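Side-chain contacts in hypothetical protein (Uncultured marine organism, PDB 2OP5), which is of unknown function but forms a dimer of ferredoxin-like subunits, with a fold related to that of the dimeric alpha/beta-barrel proteins: residues E37-Y40 / S41-A45; N22-E25 / L26-S30. One frame throughout, in Å; residues are numbered along the deposited sequence.

Interaction 1: E37-Y40 / S41-A45. With EDO (1,2-ethanediol), chain G.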
ATOM      1  N   GLU A  37      -2.293 -18.354  -9.667  1.00 27.88           N
ATOM      2  CA  GLU A  37      -0.904 -18.184 -10.084  1.00 29.31           C
ATOM      3  C   GLU A  37      -0.903 -18.066 -11.607  1.00 28.23           C
ATOM      4  O   GLU A  37      -0.011 -17.459 -12.197  1.00 27.15           O
ATOM      5  CB  GLU A  37      -0.004 -19.361  -9.651  1.00 30.09           C
ATOM      6  CG  GLU A  37      -0.173 -19.870  -8.204  1.00 33.64           C
ATOM      7  CD  GLU A  37       0.139 -18.849  -7.115  1.00 37.04           C
ATOM      8  OE1 GLU A  37       0.798 -17.826  -7.379  1.00 39.53           O
ATOM      9  OE2 GLU A  37      -0.274 -19.098  -5.959  1.00 41.04           O
ATOM     10  N   ASP A  38      -1.909 -18.663 -12.239  1.00 27.55           N
ATOM     11  CA  ASP A  38      -2.048 -18.576 -13.676  1.00 28.08           C
ATOM     12  C   ASP A  38      -2.237 -17.112 -14.089  1.00 26.81           C
ATOM     13  O   ASP A  38      -1.513 -16.601 -14.944  1.00 26.65           O
ATOM     14  CB  ASP A  38      -3.228 -19.433 -14.119  1.00 29.34           C
ATOM     15  CG  ASP A  38      -3.417 -19.437 -15.617  1.00 31.34           C
ATOM     16  OD1 ASP A  38      -2.439 -19.265 -16.365  1.00 34.47           O
ATOM     17  OD2 ASP A  38      -4.569 -19.614 -16.049  1.00 36.87           O
ATOM     18  N   LEU A  39      -3.194 -16.442 -13.445  1.00 26.20           N
ATOM     19  CA  LEU A  39      -3.485 -15.042 -13.715  1.00 24.87           C
ATOM     20  C   LEU A  39      -2.250 -14.194 -13.377  1.00 25.11           C
ATOM     21  O   LEU A  39      -1.830 -13.374 -14.166  1.00 24.38           O
ATOM     22  CB  LEU A  39      -4.702 -14.578 -12.897  1.00 24.06           C
ATOM     23  CG  LEU A  39      -5.047 -13.099 -13.059  1.00 21.27           C
ATOM     24  CD1 LEU A  39      -5.329 -12.823 -14.462  1.00 22.18           C
ATOM     25  CD2 LEU A  39      -6.216 -12.642 -12.197  1.00 24.19           C
ATOM     26  N   TYR A  40      -1.673 -14.409 -12.202  1.00 25.60           N
ATOM     27  CA  TYR A  40      -0.452 -13.695 -11.805  1.00 25.32           C
ATOM     28  C   TYR A  40       0.685 -13.852 -12.796  1.00 25.16           C
ATOM     29  O   TYR A  40       1.421 -12.916 -13.037  1.00 23.78           O
ATOM     30  CB  TYR A  40       0.064 -14.178 -10.447  1.00 25.25           C
ATOM     31  CG  TYR A  40      -0.615 -13.608  -9.232  1.00 24.89           C
ATOM     32  CD1 TYR A  40      -0.855 -12.230  -9.119  1.00 23.65           C
ATOM     33  CD2 TYR A  40      -0.908 -14.419  -8.146  1.00 24.94           C
ATOM     34  CE1 TYR A  40      -1.447 -11.707  -8.015  1.00 25.23           C
ATOM     35  CE2 TYR A  40      -1.474 -13.892  -7.017  1.00 24.05           C
ATOM     36  CZ  TYR A  40      -1.744 -12.534  -6.953  1.00 24.90           C
ATOM     37  OH  TYR A  40      -2.339 -12.014  -5.820  1.00 25.10           O
ATOM     38  N   SER A  41       0.837 -15.040 -13.364  1.00 25.93           N
ATOM     39  CA  SER A  41       1.900 -15.257 -14.351  1.00 26.93           C
ATOM     40  C   SER A  41       1.740 -14.311 -15.528  1.00 26.36           C
ATOM     41  O   SER A  41       2.697 -13.694 -15.943  1.00 24.91           O
ATOM     42  CB  SER A  41       1.901 -16.701 -14.847  1.00 27.00           C
ATOM     43  OG  SER A  41       3.060 -16.963 -15.609  1.00 30.43           O
ATOM     44  N   ARG A  42       0.508 -14.185 -16.028  1.00 27.41           N
ATOM     45  CA  ARG A  42       0.221 -13.323 -17.172  1.00 28.13           C
ATOM     46  C   ARG A  42       0.240 -11.834 -16.836  1.00 28.18           C
ATOM     47  O   ARG A  42       0.651 -11.029 -17.672  1.00 29.07           O
ATOM     48  CB  ARG A  42      -1.093 -13.739 -17.845  1.00 28.26           C
ATOM     49  CG  ARG A  42      -0.899 -15.055 -18.583  1.00 29.14           C
ATOM     50  CD  ARG A  42      -2.153 -15.649 -19.226  1.00 29.44           C
ATOM     51  NE  ARG A  42      -3.032 -16.252 -18.227  1.00 29.58           N
ATOM     52  CZ  ARG A  42      -4.156 -15.731 -17.762  1.00 26.87           C
ATOM     53  NH1 ARG A  42      -4.623 -14.577 -18.204  1.00 27.36           N
ATOM     54  NH2 ARG A  42      -4.834 -16.402 -16.851  1.00 27.31           N
ATOM     55  N   LEU A  43      -0.213 -11.475 -15.640  1.00 27.32           N
ATOM     56  CA  LEU A  43      -0.181 -10.099 -15.198  1.00 27.51           C
ATOM     57  C   LEU A  43       1.275  -9.699 -14.933  1.00 27.16           C
ATOM     58  O   LEU A  43       1.692  -8.593 -15.254  1.00 25.22           O
ATOM     59  CB  LEU A  43      -1.028  -9.902 -13.935  1.00 28.05           C
ATOM     60  CG  LEU A  43      -2.557 -10.069 -13.956  1.00 27.53           C
ATOM     61  CD1 LEU A  43      -3.103  -9.953 -12.556  1.00 27.97           C
ATOM     62  CD2 LEU A  43      -3.275  -9.049 -14.847  1.00 26.55           C
ATOM     63  N   SER A  44       2.068 -10.608 -14.382  1.00 27.63           N
ATOM     64  CA  SER A  44       3.480 -10.280 -14.106  1.00 27.86           C
ATOM     65  C   SER A  44       4.242 -10.021 -15.408  1.00 27.13           C
ATOM     66  O   SER A  44       5.063  -9.110 -15.462  1.00 26.95           O
ATOM     67  CB  SER A  44       4.189 -11.342 -13.255  1.00 27.43           C
ATOM     68  OG  SER A  44       4.733 -12.405 -14.017  1.00 30.99           O
ATOM     69  N   ALA A  45       3.930 -10.776 -16.461  1.00 26.48           N
ATOM     70  CA  ALA A  45       4.545 -10.542 -17.767  1.00 26.69           C
ATOM     71  C   ALA A  45       4.072  -9.202 -18.337  1.00 27.08           C
ATOM     72  O   ALA A  45       4.795  -8.565 -19.102  1.00 27.34           O
ATOM     73  CB  ALA A  45       4.205 -11.661 -18.712  1.00 27.06           C
TER
HETATM   74  C1  EDO G 117       3.005 -16.853  -8.968  1.00 34.45           C
HETATM   75  O1  EDO G 117       4.423 -16.728  -8.732  1.00 36.14           O
HETATM   76  C2  EDO G 117       2.579 -16.695 -10.430  1.00 35.47           C
HETATM   77  O2  EDO G 117       2.967 -17.755 -11.315  1.00 34.11           O
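D38 and R42, one turn apart on helix 37-46, meet in a salt bridge whose hydrogen bond, R42 NH2 to D38 OD2 at 3.3 Å, is weak. The arginine bends at chi3 (-75°) to bring its guanidinium back, so the carboxylate stands at its edge while L39 CA lies over one face. The two planes are 66° apart, too steep for a flat two-pronged pair. R42 NH2 also makes a salt bridge with E86 of helix 73-86, and an alanine here would probably leave both carboxylates without their shared cation.

On the neighbouring face, L39 CG packs 3.7 Å from L43 CD1. L39 holds CG anti to its backbone nitrogen (chi1 177°), L43 to its carbonyl carbon, and the two cross obliquely against I82 of helix 73-86. The Y40 ring stacks on F113 of the second subunit, and its OH is hydrogen-bonded to H51 ND1. S44 OG donates to S41 O at 3.1 Å, sharing it with A45 N, both from one face of its plane. E37 O takes a weak hydrogen bond from O2 of 1,2-ethanediol, probably from the crystallisation liquor. The chemistry implies an amphipathic helix, leucines buried and charged pair at the margin.

Interaction 2: N22-E25 / L26-S30; sequences NELE and LFLKS
L26 N donates to N22 O at 3.0 Å, the first of four successive i to i+4 bonds that make 22-25 and 26-29 one regular run of alpha-helical hydrogen bonding. F27 N to E23 O and K29 N to E25 O are each 3.0 Å as well. L28 N to L24 O, at 2.9 Å, is the straightest, with an N-H...O angle of 171°. Further on, S30 N bonds to F27 O, three residues back, and S30 OG reaches L26 O at 2.6 Å, adding a side-chain bond to the backbone ones.

This is helix 21-28, which follows strand 10-17 in the ferredoxin-like fold and lies against the antiparallel sheet. Its inward side is formed by L24 and L28, both resting on I64 of strand 63-70, with L28 also packing on V110 of the second subunit. The two leucines lie alongside each other and point the same way, L24 CD2 to L28 CD1 being 3.7 Å. They get there differently: L24 sets CG opposite its backbone nitrogen (chi1 174°), L28 opposite its carbonyl carbon.

F27 leaves the helix on another side, where its ring meets F98 edge-to-face and F18 with planes at about 50°. E23 OE2 accepts a hydrogen bond from V99 N.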
ATOM      1  N   ASN A  22     -17.870 -11.523   9.183  1.00 25.57           N
ATOM      2  CA  ASN A  22     -18.107 -12.772   8.446  1.00 25.47           C
ATOM      3  C   ASN A  22     -17.993 -12.547   6.948  1.00 25.40           C
ATOM      4  O   ASN A  22     -17.423 -13.378   6.235  1.00 25.97           O
ATOM      5  CB  ASN A  22     -19.453 -13.435   8.793  1.00 25.05           C
ATOM      6  CG  ASN A  22     -19.426 -14.207  10.112  1.00 25.73           C
ATOM      7  OD1 ASN A  22     -18.382 -14.366  10.755  1.00 24.86           O
ATOM      8  ND2 ASN A  22     -20.594 -14.716  10.510  1.00 23.95           N
ATOM      9  N   GLU A  23     -18.491 -11.418   6.468  1.00 25.46           N
ATOM     10  CA  GLU A  23     -18.397 -11.123   5.037  1.00 26.36           C
ATOM     11  C   GLU A  23     -16.942 -10.903   4.597  1.00 25.82           C
ATOM     12  O   GLU A  23     -16.518 -11.391   3.540  1.00 25.76           O
ATOM     13  CB  GLU A  23     -19.270  -9.934   4.670  1.00 26.81           C
ATOM     14  CG  GLU A  23     -19.401  -9.766   3.168  1.00 30.17           C
ATOM     15  CD  GLU A  23     -20.556  -8.873   2.768  1.00 31.80           C
ATOM     16  OE1 GLU A  23     -21.649  -9.010   3.352  1.00 33.75           O
ATOM     17  OE2 GLU A  23     -20.383  -8.052   1.844  1.00 33.46           O
ATOM     18  N   LEU A  24     -16.173 -10.188   5.410  1.00 25.73           N
ATOM     19  CA  LEU A  24     -14.745 -10.009   5.141  1.00 25.65           C
ATOM     20  C   LEU A  24     -14.039 -11.364   5.068  1.00 25.31           C
ATOM     21  O   LEU A  24     -13.279 -11.617   4.126  1.00 25.60           O
ATOM     22  CB  LEU A  24     -14.109  -9.110   6.214  1.00 25.39           C
ATOM     23  CG  LEU A  24     -12.584  -8.888   6.234  1.00 26.26           C
ATOM     24  CD1 LEU A  24     -12.299  -7.561   6.894  1.00 26.59           C
ATOM     25  CD2 LEU A  24     -11.755 -10.017   6.891  1.00 26.07           C
ATOM     26  N   GLU A  25     -14.323 -12.245   6.032  1.00 25.47           N
ATOM     27  CA  GLU A  25     -13.714 -13.580   6.084  0.50 25.45           C
ATOM     28  C   GLU A  25     -14.060 -14.423   4.868  1.00 25.35           C
ATOM     29  O   GLU A  25     -13.228 -15.203   4.380  1.00 25.75           O
ATOM     30  CB  GLU A  25     -14.161 -14.336   7.330  0.50 25.10           C
ATOM     31  CG  GLU A  25     -13.700 -13.731   8.641  0.50 26.42           C
ATOM     32  CD  GLU A  25     -14.171 -14.526   9.834  0.50 25.99           C
ATOM     33  OE1 GLU A  25     -13.906 -15.750   9.867  0.50 27.08           O
ATOM     34  OE2 GLU A  25     -14.798 -13.926  10.735  0.50 27.58           O
ATOM     35  N   LEU A  26     -15.298 -14.283   4.387  1.00 24.52           N
ATOM     36  CA  LEU A  26     -15.765 -15.024   3.206  1.00 24.20           C
ATOM     37  C   LEU A  26     -15.103 -14.534   1.928  1.00 24.17           C
ATOM     38  O   LEU A  26     -14.797 -15.335   1.041  1.00 24.95           O
ATOM     39  CB  LEU A  26     -17.282 -14.915   3.042  1.00 24.13           C
ATOM     40  CG  LEU A  26     -17.832 -15.643   1.796  1.00 24.69           C
ATOM     41  CD1 LEU A  26     -17.576 -17.140   1.877  1.00 23.70           C
ATOM     42  CD2 LEU A  26     -19.285 -15.370   1.656  1.00 24.55           C
ATOM     43  N   PHE A  27     -14.951 -13.217   1.817  1.00 23.93           N
ATOM     44  CA  PHE A  27     -14.274 -12.568   0.692  1.00 24.40           C
ATOM     45  C   PHE A  27     -12.817 -13.009   0.637  1.00 25.42           C
ATOM     46  O   PHE A  27     -12.303 -13.329  -0.437  1.00 25.21           O
ATOM     47  CB  PHE A  27     -14.334 -11.025   0.823  1.00 24.07           C
ATOM     48  CG  PHE A  27     -13.779 -10.299  -0.381  1.00 24.63           C
ATOM     49  CD1 PHE A  27     -14.612  -9.896  -1.407  1.00 24.72           C
ATOM     50  CD2 PHE A  27     -12.432 -10.057  -0.501  1.00 22.80           C
ATOM     51  CE1 PHE A  27     -14.112  -9.271  -2.498  1.00 24.46           C
ATOM     52  CE2 PHE A  27     -11.936  -9.446  -1.608  1.00 25.30           C
ATOM     53  CZ  PHE A  27     -12.779  -9.035  -2.603  1.00 25.54           C
ATOM     54  N   LEU A  28     -12.145 -12.978   1.787  1.00 26.89           N
ATOM     55  CA  LEU A  28     -10.775 -13.488   1.901  1.00 28.75           C
ATOM     56  C   LEU A  28     -10.692 -14.939   1.474  1.00 31.26           C
ATOM     57  O   LEU A  28      -9.799 -15.316   0.715  1.00 33.12           O
ATOM     58  CB  LEU A  28     -10.249 -13.390   3.343  1.00 27.75           C
ATOM     59  CG  LEU A  28      -9.786 -12.023   3.870  1.00 28.00           C
ATOM     60  CD1 LEU A  28      -9.182 -12.187   5.244  1.00 27.30           C
ATOM     61  CD2 LEU A  28      -8.758 -11.369   2.939  1.00 27.82           C
ATOM     62  N   LYS A  29     -11.623 -15.763   1.960  1.00 33.36           N
ATOM     63  CA  LYS A  29     -11.642 -17.181   1.590  1.00 34.48           C
ATOM     64  C   LYS A  29     -11.984 -17.442   0.131  1.00 35.41           C
ATOM     65  O   LYS A  29     -11.838 -18.567  -0.325  1.00 36.76           O
ATOM     66  CB  LYS A  29     -12.519 -18.013   2.518  1.00 34.26           C
ATOM     67  CG  LYS A  29     -11.778 -18.414   3.772  1.00 35.78           C
ATOM     68  CD  LYS A  29     -12.598 -19.256   4.726  1.00 36.15           C
ATOM     69  CE  LYS A  29     -11.737 -19.746   5.905  1.00 37.36           C
ATOM     70  NZ  LYS A  29     -10.598 -20.627   5.463  1.00 39.31           N
ATOM     71  N   SER A  30     -12.390 -16.418  -0.613  1.00 35.71           N
ATOM     72  CA  SER A  30     -12.683 -16.578  -2.034  1.00 35.79           C
ATOM     73  C   SER A  30     -11.632 -15.949  -2.954  1.00 35.89           C
ATOM     74  O   SER A  30     -11.849 -15.909  -4.174  1.00 35.34           O
ATOM     75  CB  SER A  30     -14.022 -15.916  -2.335  1.00 35.42           C
ATOM     76  OG  SER A  30     -14.965 -16.294  -1.360  1.00 37.93           O
TER

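How the interactions relate
From the N terminus, strand 10-17 leads into helix 21-28, where interaction 2 lies; helix 31-34 follows, and then helix 37-46 with interaction 1. Each contact joins adjoining segments, so neither closes a long loop, and the two are in series, neither nested nor crossing. Their centres are 23 Å apart and their nearest atoms about 10 Å, which rules out direct touch. They serve different parts of the fold: residues 22-30 pack on strand 63-70 and the phenylalanines of nearby loops, residues 37-45 on helix 73-86 and strand 48-56. Both also reach the second subunit, through V110 and through F113 and R115, all near the C-terminal end of that chain.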